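Local coordinates for CAG pathogenicity island protein 13 (Helicobacter pylori, PDB 2G3V) that is of unknown function but is encoded by cagS on the cag pathogenicity island, which specifies a type IV secretion system, at residues Y69-I80 with M131-D140; I118-F126 with M139-G147. All coordinates share one frame; numbering follows the deposited sequence.

Interaction 1: residues Y69-I80 with M131-D140; sequences YMKDYRAVIKSI and MFKMSIREMD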
loop_
_atom_site.group_PDB
_atom_site.type_symbol
_atom_site.label_atom_id
_atom_site.label_comp_id
_atom_site.label_asym_id
_atom_site.label_seq_id
_atom_site.Cartn_x
_atom_site.Cartn_y
_atom_site.Cartn_z
ATOM N N TYR A 69 -6.344 -11.521 -13.814
ATOM C CA TYR A 69 -5.054 -11.300 -13.163
ATOM C C TYR A 69 -4.323 -12.588 -12.818
ATOM O O TYR A 69 -3.113 -12.698 -13.034
ATOM C CB TYR A 69 -5.215 -10.488 -11.870
ATOM C CG TYR A 69 -5.538 -9.013 -12.052
ATOM C CD1 TYR A 69 -4.956 -8.052 -11.213
ATOM C CD2 TYR A 69 -6.449 -8.581 -13.023
ATOM C CE1 TYR A 69 -5.267 -6.701 -11.329
ATOM C CE2 TYR A 69 -6.777 -7.222 -13.149
ATOM C CZ TYR A 69 -6.178 -6.288 -12.292
ATOM O OH TYR A 69 -6.474 -4.951 -12.367
HETATM N N MSE A 70 -5.055 -13.558 -12.282
HETATM C CA MSE A 70 -4.426 -14.805 -11.879
HETATM C C MSE A 70 -3.924 -15.555 -13.080
HETATM O O MSE A 70 -4.502 -15.435 -14.162
HETATM C CB MSE A 70 -5.414 -15.653 -11.093
HETATM C CG MSE A 70 -5.890 -14.928 -9.866
HETATM SE SE MSE A 70 -4.352 -14.149 -8.980
HETATM C CE MSE A 70 -4.198 -15.508 -7.605
ATOM N N LYS A 71 -2.825 -16.286 -12.916
ATOM C CA LYS A 71 -2.292 -17.049 -14.032
ATOM C C LYS A 71 -3.272 -18.207 -14.252
ATOM O O LYS A 71 -3.588 -18.593 -15.384
ATOM C CB LYS A 71 -0.894 -17.577 -13.697
ATOM C CG LYS A 71 -0.134 -18.117 -14.908
ATOM C CD LYS A 71 1.236 -18.651 -14.507
ATOM C CE LYS A 71 2.148 -17.570 -13.915
ATOM N NZ LYS A 71 2.528 -16.507 -14.881
ATOM N N ASP A 72 -3.771 -18.728 -13.143
ATOM C CA ASP A 72 -4.723 -19.826 -13.157
ATOM C C ASP A 72 -5.916 -19.464 -12.279
ATOM O O ASP A 72 -5.874 -19.647 -11.068
ATOM C CB ASP A 72 -4.067 -21.099 -12.611
ATOM C CG ASP A 72 -4.902 -22.329 -12.855
ATOM O OD1 ASP A 72 -6.150 -22.229 -12.770
ATOM O OD2 ASP A 72 -4.312 -23.396 -13.123
ATOM N N TYR A 73 -6.965 -18.929 -12.890
ATOM C CA TYR A 73 -8.169 -18.574 -12.147
ATOM C C TYR A 73 -8.742 -19.875 -11.592
ATOM O O TYR A 73 -9.100 -19.970 -10.420
ATOM C CB TYR A 73 -9.166 -17.899 -13.093
ATOM C CG TYR A 73 -10.589 -17.822 -12.592
ATOM C CD1 TYR A 73 -10.995 -16.814 -11.712
ATOM C CD2 TYR A 73 -11.543 -18.741 -13.033
ATOM C CE1 TYR A 73 -12.326 -16.719 -11.290
ATOM C CE2 TYR A 73 -12.863 -18.657 -12.618
ATOM C CZ TYR A 73 -13.256 -17.644 -11.751
ATOM O OH TYR A 73 -14.574 -17.567 -11.367
ATOM N N ARG A 74 -8.807 -20.881 -12.454
ATOM C CA ARG A 74 -9.307 -22.206 -12.096
ATOM C C ARG A 74 -9.029 -22.590 -10.631
ATOM O O ARG A 74 -9.920 -22.618 -9.795
ATOM C CB ARG A 74 -8.639 -23.249 -13.004
ATOM C CG ARG A 74 -9.176 -24.666 -12.880
ATOM C CD ARG A 74 -8.138 -25.722 -13.259
ATOM N NE ARG A 74 -7.275 -26.101 -12.141
ATOM C CZ ARG A 74 -7.711 -26.535 -10.960
ATOM N NH1 ARG A 74 -6.849 -26.863 -10.002
ATOM N NH2 ARG A 74 -9.010 -26.627 -10.729
ATOM N N ALA A 75 -7.762 -22.865 -10.356
ATOM C CA ALA A 75 -7.234 -23.317 -9.063
ATOM C C ALA A 75 -7.384 -22.352 -7.906
ATOM O O ALA A 75 -7.494 -22.763 -6.759
ATOM C CB ALA A 75 -5.758 -23.670 -9.234
ATOM N N VAL A 76 -7.374 -21.061 -8.212
ATOM C CA VAL A 76 -7.495 -20.058 -7.178
ATOM C C VAL A 76 -8.847 -20.130 -6.477
ATOM O O VAL A 76 -8.908 -20.032 -5.251
ATOM C CB VAL A 76 -7.285 -18.643 -7.761
ATOM C CG1 VAL A 76 -7.399 -17.608 -6.660
ATOM C CG2 VAL A 76 -5.919 -18.554 -8.448
ATOM N N ILE A 77 -9.928 -20.306 -7.234
ATOM C CA ILE A 77 -11.247 -20.376 -6.608
ATOM C C ILE A 77 -11.420 -21.629 -5.766
ATOM O O ILE A 77 -12.211 -21.642 -4.829
ATOM C CB ILE A 77 -12.400 -20.288 -7.639
ATOM C CG1 ILE A 77 -12.153 -21.242 -8.804
ATOM C CG2 ILE A 77 -12.557 -18.857 -8.104
ATOM C CD1 ILE A 77 -13.185 -21.151 -9.929
ATOM N N LYS A 78 -10.668 -22.675 -6.089
ATOM C CA LYS A 78 -10.733 -23.928 -5.343
ATOM C C LYS A 78 -9.780 -23.883 -4.144
ATOM O O LYS A 78 -10.163 -24.161 -3.007
ATOM C CB LYS A 78 -10.357 -25.108 -6.252
ATOM C CG LYS A 78 -11.320 -25.327 -7.422
ATOM C CD LYS A 78 -12.694 -25.803 -6.944
ATOM C CE LYS A 78 -13.738 -25.738 -8.052
ATOM N NZ LYS A 78 -14.073 -24.328 -8.419
ATOM N N SER A 79 -8.530 -23.527 -4.410
ATOM C CA SER A 79 -7.537 -23.465 -3.353
ATOM C C SER A 79 -7.755 -22.312 -2.370
ATOM O O SER A 79 -7.644 -22.491 -1.156
ATOM C CB SER A 79 -6.145 -23.348 -3.968
ATOM O OG SER A 79 -5.947 -24.333 -4.966
ATOM N N ILE A 80 -8.065 -21.130 -2.885
ATOM C CA ILE A 80 -8.243 -19.975 -2.015
ATOM C C ILE A 80 -9.688 -19.489 -1.878
ATOM O O ILE A 80 -10.180 -19.324 -0.772
ATOM C CB ILE A 80 -7.320 -18.828 -2.485
ATOM C CG1 ILE A 80 -5.900 -19.377 -2.672
ATOM C CG2 ILE A 80 -7.275 -17.705 -1.452
ATOM C CD1 ILE A 80 -4.942 -18.449 -3.397
HETATM N N MSE A 131 0.492 -10.034 -9.471
HETATM C CA MSE A 131 -0.417 -11.119 -9.152
HETATM C C MSE A 131 -0.436 -12.247 -10.193
HETATM O O MSE A 131 -0.721 -13.397 -9.869
HETATM C CB MSE A 131 -1.818 -10.544 -8.968
HETATM C CG MSE A 131 -1.870 -9.394 -7.964
HETATM SE SE MSE A 131 -3.612 -8.555 -7.885
HETATM C CE MSE A 131 -4.512 -9.986 -6.894
ATOM N N PHE A 132 -0.144 -11.922 -11.447
ATOM C CA PHE A 132 -0.111 -12.938 -12.493
ATOM C C PHE A 132 1.122 -13.825 -12.284
ATOM O O PHE A 132 1.067 -15.056 -12.436
ATOM C CB PHE A 132 -0.027 -12.280 -13.872
ATOM C CG PHE A 132 -0.052 -13.255 -15.013
ATOM C CD1 PHE A 132 -1.220 -13.942 -15.341
ATOM C CD2 PHE A 132 1.089 -13.474 -15.778
ATOM C CE1 PHE A 132 -1.248 -14.829 -16.420
ATOM C CE2 PHE A 132 1.070 -14.357 -16.855
ATOM C CZ PHE A 132 -0.102 -15.035 -17.177
ATOM N N LYS A 133 2.243 -13.199 -11.943
ATOM C CA LYS A 133 3.460 -13.961 -11.725
ATOM C C LYS A 133 3.385 -14.815 -10.478
ATOM O O LYS A 133 3.955 -15.905 -10.444
ATOM C CB LYS A 133 4.678 -13.042 -11.636
ATOM C CG LYS A 133 5.982 -13.800 -11.703
ATOM C CD LYS A 133 7.151 -12.857 -11.781
ATOM C CE LYS A 133 8.445 -13.619 -11.842
ATOM N NZ LYS A 133 9.598 -12.701 -11.616
HETATM N N MSE A 134 2.683 -14.339 -9.458
HETATM C CA MSE A 134 2.579 -15.106 -8.212
HETATM C C MSE A 134 2.036 -16.490 -8.465
HETATM O O MSE A 134 1.551 -16.785 -9.558
HETATM C CB MSE A 134 1.654 -14.425 -7.207
HETATM C CG MSE A 134 2.250 -13.275 -6.425
HETATM SE SE MSE A 134 1.016 -12.909 -4.978
HETATM C CE MSE A 134 2.040 -13.634 -3.534
ATOM N N SER A 135 2.124 -17.338 -7.444
ATOM C CA SER A 135 1.598 -18.696 -7.512
ATOM C C SER A 135 0.449 -18.773 -6.511
ATOM O O SER A 135 0.178 -17.807 -5.800
ATOM C CB SER A 135 2.681 -19.719 -7.156
ATOM O OG SER A 135 3.204 -19.483 -5.868
ATOM N N ILE A 136 -0.234 -19.913 -6.466
ATOM C CA ILE A 136 -1.348 -20.098 -5.543
ATOM C C ILE A 136 -0.867 -19.990 -4.102
ATOM O O ILE A 136 -1.348 -19.160 -3.329
ATOM C CB ILE A 136 -1.992 -21.478 -5.738
ATOM C CG1 ILE A 136 -2.479 -21.624 -7.188
ATOM C CG2 ILE A 136 -3.117 -21.678 -4.742
ATOM C CD1 ILE A 136 -3.465 -20.573 -7.629
ATOM N N ARG A 137 0.099 -20.833 -3.755
ATOM C CA ARG A 137 0.655 -20.862 -2.407
ATOM C C ARG A 137 1.121 -19.484 -1.970
ATOM O O ARG A 137 0.808 -19.021 -0.875
ATOM C CB ARG A 137 1.823 -21.845 -2.348
ATOM C CG ARG A 137 1.451 -23.297 -2.668
ATOM C CD ARG A 137 0.525 -23.889 -1.618
ATOM N NE ARG A 137 -0.758 -23.197 -1.574
ATOM C CZ ARG A 137 -1.740 -23.479 -0.723
ATOM N NH1 ARG A 137 -1.592 -24.451 0.174
ATOM N NH2 ARG A 137 -2.874 -22.794 -0.771
ATOM N N GLU A 138 1.890 -18.836 -2.832
ATOM C CA GLU A 138 2.385 -17.492 -2.547
ATOM C C GLU A 138 1.225 -16.583 -2.149
ATOM O O GLU A 138 1.275 -15.894 -1.133
ATOM C CB GLU A 138 3.055 -16.908 -3.790
ATOM C CG GLU A 138 4.532 -17.174 -3.917
ATOM C CD GLU A 138 5.060 -16.792 -5.290
ATOM O OE1 GLU A 138 4.707 -15.690 -5.781
ATOM O OE2 GLU A 138 5.824 -17.595 -5.870
HETATM N N MSE A 139 0.176 -16.589 -2.962
HETATM C CA MSE A 139 -0.978 -15.740 -2.699
HETATM C C MSE A 139 -1.644 -16.090 -1.379
HETATM O O MSE A 139 -2.002 -15.207 -0.606
HETATM C CB MSE A 139 -1.989 -15.862 -3.850
HETATM C CG MSE A 139 -3.204 -14.923 -3.762
HETATM SE SE MSE A 139 -2.801 -13.035 -3.923
HETATM C CE MSE A 139 -2.420 -12.972 -5.816
ATOM N N ASP A 140 -1.800 -17.381 -1.117
ATOM C CA ASP A 140 -2.455 -17.817 0.099
ATOM C C ASP A 140 -1.770 -17.340 1.353
ATOM O O ASP A 140 -2.419 -16.836 2.262
ATOM C CB ASP A 140 -2.570 -19.342 0.124
ATOM C CG ASP A 140 -3.726 -19.822 0.982
ATOM O OD1 ASP A 140 -4.843 -19.253 0.858
ATOM O OD2 ASP A 140 -3.525 -20.772 1.772
#
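Met70 and Phe132 bring the two backbones within 4.7 Å at their CA atoms, and from there helix 73-79 runs beside the start of helix 136-149 at a crossing angle of -43°, the segment axes 10.7 Å apart. This is helix-helix packing in an all-helical fold: the turn 70-72 lies against the end of helix 128-133, and helix 73-79 against the first turns of helix 136-149. At the turn, Lys71 lies over one face of the Phe132 ring. Its CG makes a CH-pi contact, and bends at chi3 and chi4 (-62° and -65°) fold the chain back until NZ stands 3.7 Å from the ring centroid in a cation-pi interaction. The carbonyl oxygen of Tyr69 meets the same ring in plane at its edge, and Phe132 CA also comes to this oxygen in a CA-H...O contact. The selenium of Met131, a selenomethionine like Met70 and Met139, sits at the edge of the Tyr69 ring, 3.6 Å from CD1, a Met-aromatic contact. Deeper in, Met70 and Met139 meet methyl to methyl, CE to CE at 3.6 Å. Along the helices Ile136 is the central apolar side chain: its CD1 faces Val76 and Ala75, while its CG2 lies 3.5 Å from Ser79 CB. Ile80 closes the far end, its CD1 3.9 Å from both Ile136 CG2 and Met139 CG.

Interaction 2: residues I118-F126 with M139-G147; sequences ILGIFLPFF and MDSQIELYG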
loop_
_atom_site.group_PDB
_atom_site.type_symbol
_atom_site.label_atom_id
_atom_site.label_comp_id
_atom_site.label_asym_id
_atom_site.label_seq_id
_atom_site.Cartn_x
_atom_site.Cartn_y
_atom_site.Cartn_z
ATOM N N ILE A 118 5.863 3.350 0.420
ATOM C CA ILE A 118 4.641 3.057 1.169
ATOM C C ILE A 118 3.707 2.289 0.240
ATOM O O ILE A 118 2.906 1.462 0.679
ATOM C CB ILE A 118 3.942 4.353 1.617
ATOM C CG1 ILE A 118 4.892 5.167 2.490
ATOM C CG2 ILE A 118 2.662 4.029 2.397
ATOM C CD1 ILE A 118 4.329 6.514 2.859
ATOM N N LEU A 119 3.843 2.562 -1.048
ATOM C CA LEU A 119 3.039 1.950 -2.100
ATOM C C LEU A 119 3.257 0.442 -2.147
ATOM O O LEU A 119 2.330 -0.326 -2.458
ATOM C CB LEU A 119 3.383 2.569 -3.457
ATOM C CG LEU A 119 3.112 4.068 -3.609
ATOM C CD1 LEU A 119 3.726 4.577 -4.903
ATOM C CD2 LEU A 119 1.614 4.327 -3.585
ATOM N N GLY A 120 4.468 -0.013 -1.830
ATOM C CA GLY A 120 4.787 -1.432 -1.840
ATOM C C GLY A 120 3.889 -2.315 -0.980
ATOM O O GLY A 120 3.872 -3.540 -1.121
ATOM N N ILE A 121 3.131 -1.707 -0.083
ATOM C CA ILE A 121 2.234 -2.480 0.750
ATOM C C ILE A 121 0.997 -2.904 -0.027
ATOM O O ILE A 121 0.442 -3.972 0.211
ATOM C CB ILE A 121 1.794 -1.662 1.969
ATOM C CG1 ILE A 121 2.997 -1.452 2.883
ATOM C CG2 ILE A 121 0.642 -2.357 2.700
ATOM C CD1 ILE A 121 2.704 -0.561 4.058
ATOM N N PHE A 122 0.589 -2.079 -0.984
ATOM C CA PHE A 122 -0.627 -2.343 -1.737
ATOM C C PHE A 122 -0.470 -2.962 -3.116
ATOM O O PHE A 122 -1.383 -3.633 -3.590
ATOM C CB PHE A 122 -1.430 -1.044 -1.831
ATOM C CG PHE A 122 -1.530 -0.305 -0.521
ATOM C CD1 PHE A 122 -2.367 -0.759 0.489
ATOM C CD2 PHE A 122 -0.709 0.794 -0.265
ATOM C CE1 PHE A 122 -2.382 -0.141 1.743
ATOM C CE2 PHE A 122 -0.714 1.423 0.991
ATOM C CZ PHE A 122 -1.549 0.950 1.994
ATOM N N LEU A 123 0.678 -2.744 -3.752
ATOM C CA LEU A 123 0.942 -3.266 -5.098
ATOM C C LEU A 123 0.698 -4.767 -5.357
ATOM O O LEU A 123 0.173 -5.136 -6.402
ATOM C CB LEU A 123 2.370 -2.888 -5.519
ATOM C CG LEU A 123 2.568 -1.573 -6.296
ATOM C CD1 LEU A 123 1.458 -0.606 -6.006
ATOM C CD2 LEU A 123 3.925 -0.956 -5.942
ATOM N N PRO A 124 1.071 -5.648 -4.414
ATOM C CA PRO A 124 0.886 -7.109 -4.552
ATOM C C PRO A 124 -0.570 -7.558 -4.743
ATOM O O PRO A 124 -0.839 -8.675 -5.181
ATOM C CB PRO A 124 1.464 -7.656 -3.246
ATOM C CG PRO A 124 2.516 -6.671 -2.918
ATOM C CD PRO A 124 1.841 -5.347 -3.195
ATOM N N PHE A 125 -1.502 -6.683 -4.391
ATOM C CA PHE A 125 -2.919 -6.982 -4.521
ATOM C C PHE A 125 -3.579 -6.056 -5.529
ATOM O O PHE A 125 -4.792 -6.076 -5.682
ATOM C CB PHE A 125 -3.624 -6.827 -3.168
ATOM C CG PHE A 125 -3.231 -7.859 -2.148
ATOM C CD1 PHE A 125 -3.645 -9.185 -2.278
ATOM C CD2 PHE A 125 -2.428 -7.507 -1.065
ATOM C CE1 PHE A 125 -3.258 -10.156 -1.342
ATOM C CE2 PHE A 125 -2.031 -8.464 -0.115
ATOM C CZ PHE A 125 -2.445 -9.795 -0.254
ATOM N N PHE A 126 -2.786 -5.251 -6.228
ATOM C CA PHE A 126 -3.363 -4.322 -7.191
ATOM C C PHE A 126 -2.800 -4.463 -8.610
ATOM O O PHE A 126 -3.529 -4.408 -9.603
ATOM C CB PHE A 126 -3.179 -2.883 -6.690
ATOM C CG PHE A 126 -3.596 -1.851 -7.686
ATOM C CD1 PHE A 126 -4.947 -1.623 -7.939
ATOM C CD2 PHE A 126 -2.635 -1.131 -8.413
ATOM C CE1 PHE A 126 -5.340 -0.709 -8.889
ATOM C CE2 PHE A 126 -3.021 -0.214 -9.370
ATOM C CZ PHE A 126 -4.373 -0.000 -9.611
HETATM N N MSE A 139 0.176 -16.589 -2.962
HETATM C CA MSE A 139 -0.978 -15.740 -2.699
HETATM C C MSE A 139 -1.644 -16.090 -1.379
HETATM O O MSE A 139 -2.002 -15.207 -0.606
HETATM C CB MSE A 139 -1.989 -15.862 -3.850
HETATM C CG MSE A 139 -3.204 -14.923 -3.762
HETATM SE SE MSE A 139 -2.801 -13.035 -3.923
HETATM C CE MSE A 139 -2.420 -12.972 -5.816
ATOM N N ASP A 140 -1.800 -17.381 -1.117
ATOM C CA ASP A 140 -2.455 -17.817 0.099
ATOM C C ASP A 140 -1.770 -17.340 1.353
ATOM O O ASP A 140 -2.419 -16.836 2.262
ATOM C CB ASP A 140 -2.570 -19.342 0.124
ATOM C CG ASP A 140 -3.726 -19.822 0.982
ATOM O OD1 ASP A 140 -4.843 -19.253 0.858
ATOM O OD2 ASP A 140 -3.525 -20.772 1.772
ATOM N N SER A 141 -0.452 -17.495 1.420
ATOM C CA SER A 141 0.263 -17.064 2.621
ATOM C C SER A 141 0.377 -15.547 2.701
ATOM O O SER A 141 0.408 -14.978 3.797
ATOM C CB SER A 141 1.647 -17.712 2.703
ATOM O OG SER A 141 2.424 -17.404 1.567
ATOM N N GLN A 142 0.441 -14.891 1.546
ATOM C CA GLN A 142 0.529 -13.448 1.533
ATOM C C GLN A 142 -0.758 -12.920 2.133
ATOM O O GLN A 142 -0.741 -12.005 2.953
ATOM C CB GLN A 142 0.707 -12.933 0.100
ATOM C CG GLN A 142 1.159 -11.470 0.016
ATOM C CD GLN A 142 1.411 -11.005 -1.404
ATOM O OE1 GLN A 142 0.482 -10.901 -2.209
ATOM N NE2 GLN A 142 2.673 -10.717 -1.725
ATOM N N ILE A 143 -1.878 -13.518 1.738
ATOM C CA ILE A 143 -3.191 -13.106 2.235
ATOM C C ILE A 143 -3.269 -13.368 3.742
ATOM O O ILE A 143 -3.748 -12.538 4.502
ATOM C CB ILE A 143 -4.315 -13.872 1.492
ATOM C CG1 ILE A 143 -4.348 -13.442 0.023
ATOM C CG2 ILE A 143 -5.652 -13.649 2.170
ATOM C CD1 ILE A 143 -5.400 -14.158 -0.810
ATOM N N GLU A 144 -2.785 -14.526 4.167
ATOM C CA GLU A 144 -2.792 -14.876 5.584
ATOM C C GLU A 144 -1.937 -13.880 6.376
ATOM O O GLU A 144 -2.375 -13.326 7.388
ATOM C CB GLU A 144 -2.239 -16.291 5.770
ATOM C CG GLU A 144 -2.745 -16.986 7.034
ATOM C CD GLU A 144 -4.269 -17.131 7.047
ATOM O OE1 GLU A 144 -4.821 -17.796 6.134
ATOM O OE2 GLU A 144 -4.919 -16.577 7.963
ATOM N N LEU A 145 -0.717 -13.653 5.896
ATOM C CA LEU A 145 0.209 -12.724 6.531
ATOM C C LEU A 145 -0.428 -11.348 6.695
ATOM O O LEU A 145 -0.464 -10.804 7.793
ATOM C CB LEU A 145 1.494 -12.613 5.696
ATOM C CG LEU A 145 2.672 -11.859 6.329
ATOM C CD1 LEU A 145 3.242 -12.649 7.509
ATOM C CD2 LEU A 145 3.734 -11.643 5.292
ATOM N N TYR A 146 -0.937 -10.794 5.598
ATOM C CA TYR A 146 -1.562 -9.473 5.643
ATOM C C TYR A 146 -2.692 -9.443 6.658
ATOM O O TYR A 146 -2.817 -8.500 7.447
ATOM C CB TYR A 146 -2.112 -9.082 4.258
ATOM C CG TYR A 146 -1.140 -8.283 3.407
ATOM C CD1 TYR A 146 -1.347 -6.924 3.167
ATOM C CD2 TYR A 146 0.003 -8.882 2.869
ATOM C CE1 TYR A 146 -0.434 -6.173 2.408
ATOM C CE2 TYR A 146 0.918 -8.153 2.120
ATOM C CZ TYR A 146 0.697 -6.800 1.889
ATOM O OH TYR A 146 1.603 -6.091 1.143
ATOM N N GLY A 147 -3.515 -10.481 6.623
ATOM C CA GLY A 147 -4.635 -10.549 7.532
ATOM C C GLY A 147 -4.216 -10.522 8.984
ATOM O O GLY A 147 -4.969 -10.061 9.838
#
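With chi1 at -68°, Phe125 carries its ring anti to its own carbonyl carbon and toward helix 136-149, where Tyr146, at an unusual chi1 of -93°, presents a ring face to it. The two form a T-shaped (edge-to-face) pair, centroids 4.8 Å apart and planes at 85°. Phe125 CE2 stands over the centre of the Tyr146 ring, at similar distances from most of its atoms. At the far end of the tyrosine, OH donates a hydrogen bond of 2.6 Å to the backbone oxygen of Ile121; the donor is tilted out of the carbonyl plane. The hydroxyl bond fixes the far end of the ring, and the packing of Phe125 on one face probably restricts its rotation; Ile121 CG2 adds a looser contact at CE1. The contact fastens the irregular connection between helices 82-105 and 128-133, here a stretch with helical backbone angles leading into the 3-10 segment 123-125, onto the flank of helix 136-149 in the buried core of this all-helical protein. Helix 82-105 contributes as well: Leu92 packs on Phe125, whose backbone oxygen accepts a hydrogen bond from Tyr89. Around the rest of the Phe125 ring, Ile143 CG1 comes to the edge 3.7 Å from CE1, and Met139 SE approaches CE1 obliquely as a Met-aromatic contact. Gln142 reaches across extended, placing OE1 over a face of the phenylalanine near its rim, 3.7 Å from CZ, with the amide steeply inclined to the ring. The same amide lies against Pro124, whose CB is 3.5 Å from OE1. This buried oxygen has no hydrogen-bonding partner in the model, and its neighbours across the contact are the carbons of Pro124 and Phe125.

How the interactions relate
Helix 136-149 serves both contacts: its first turns pack against 69-80 in interaction 1, its later turns against 118-126 in interaction 2, with centres about 13 Å apart. Met139 belongs to both, its methyl end turned to Met70 and its selenium to Phe125. The contacts also touch where Met131 CG lies 3.1 Å from Pro124 O. The centre of interaction 2 lies about 8 Å from the centre of the chain, that of interaction 1 about 20 Å. Helix 82-105 backs both: Phe85 touches Val76 and Met139, Tyr89 joins the two by packing on Met131 and bonding to Phe125 O, and Val88 and Leu92 back interaction 2. Tyr146 also packs on an apolar side chain of the bound peptide.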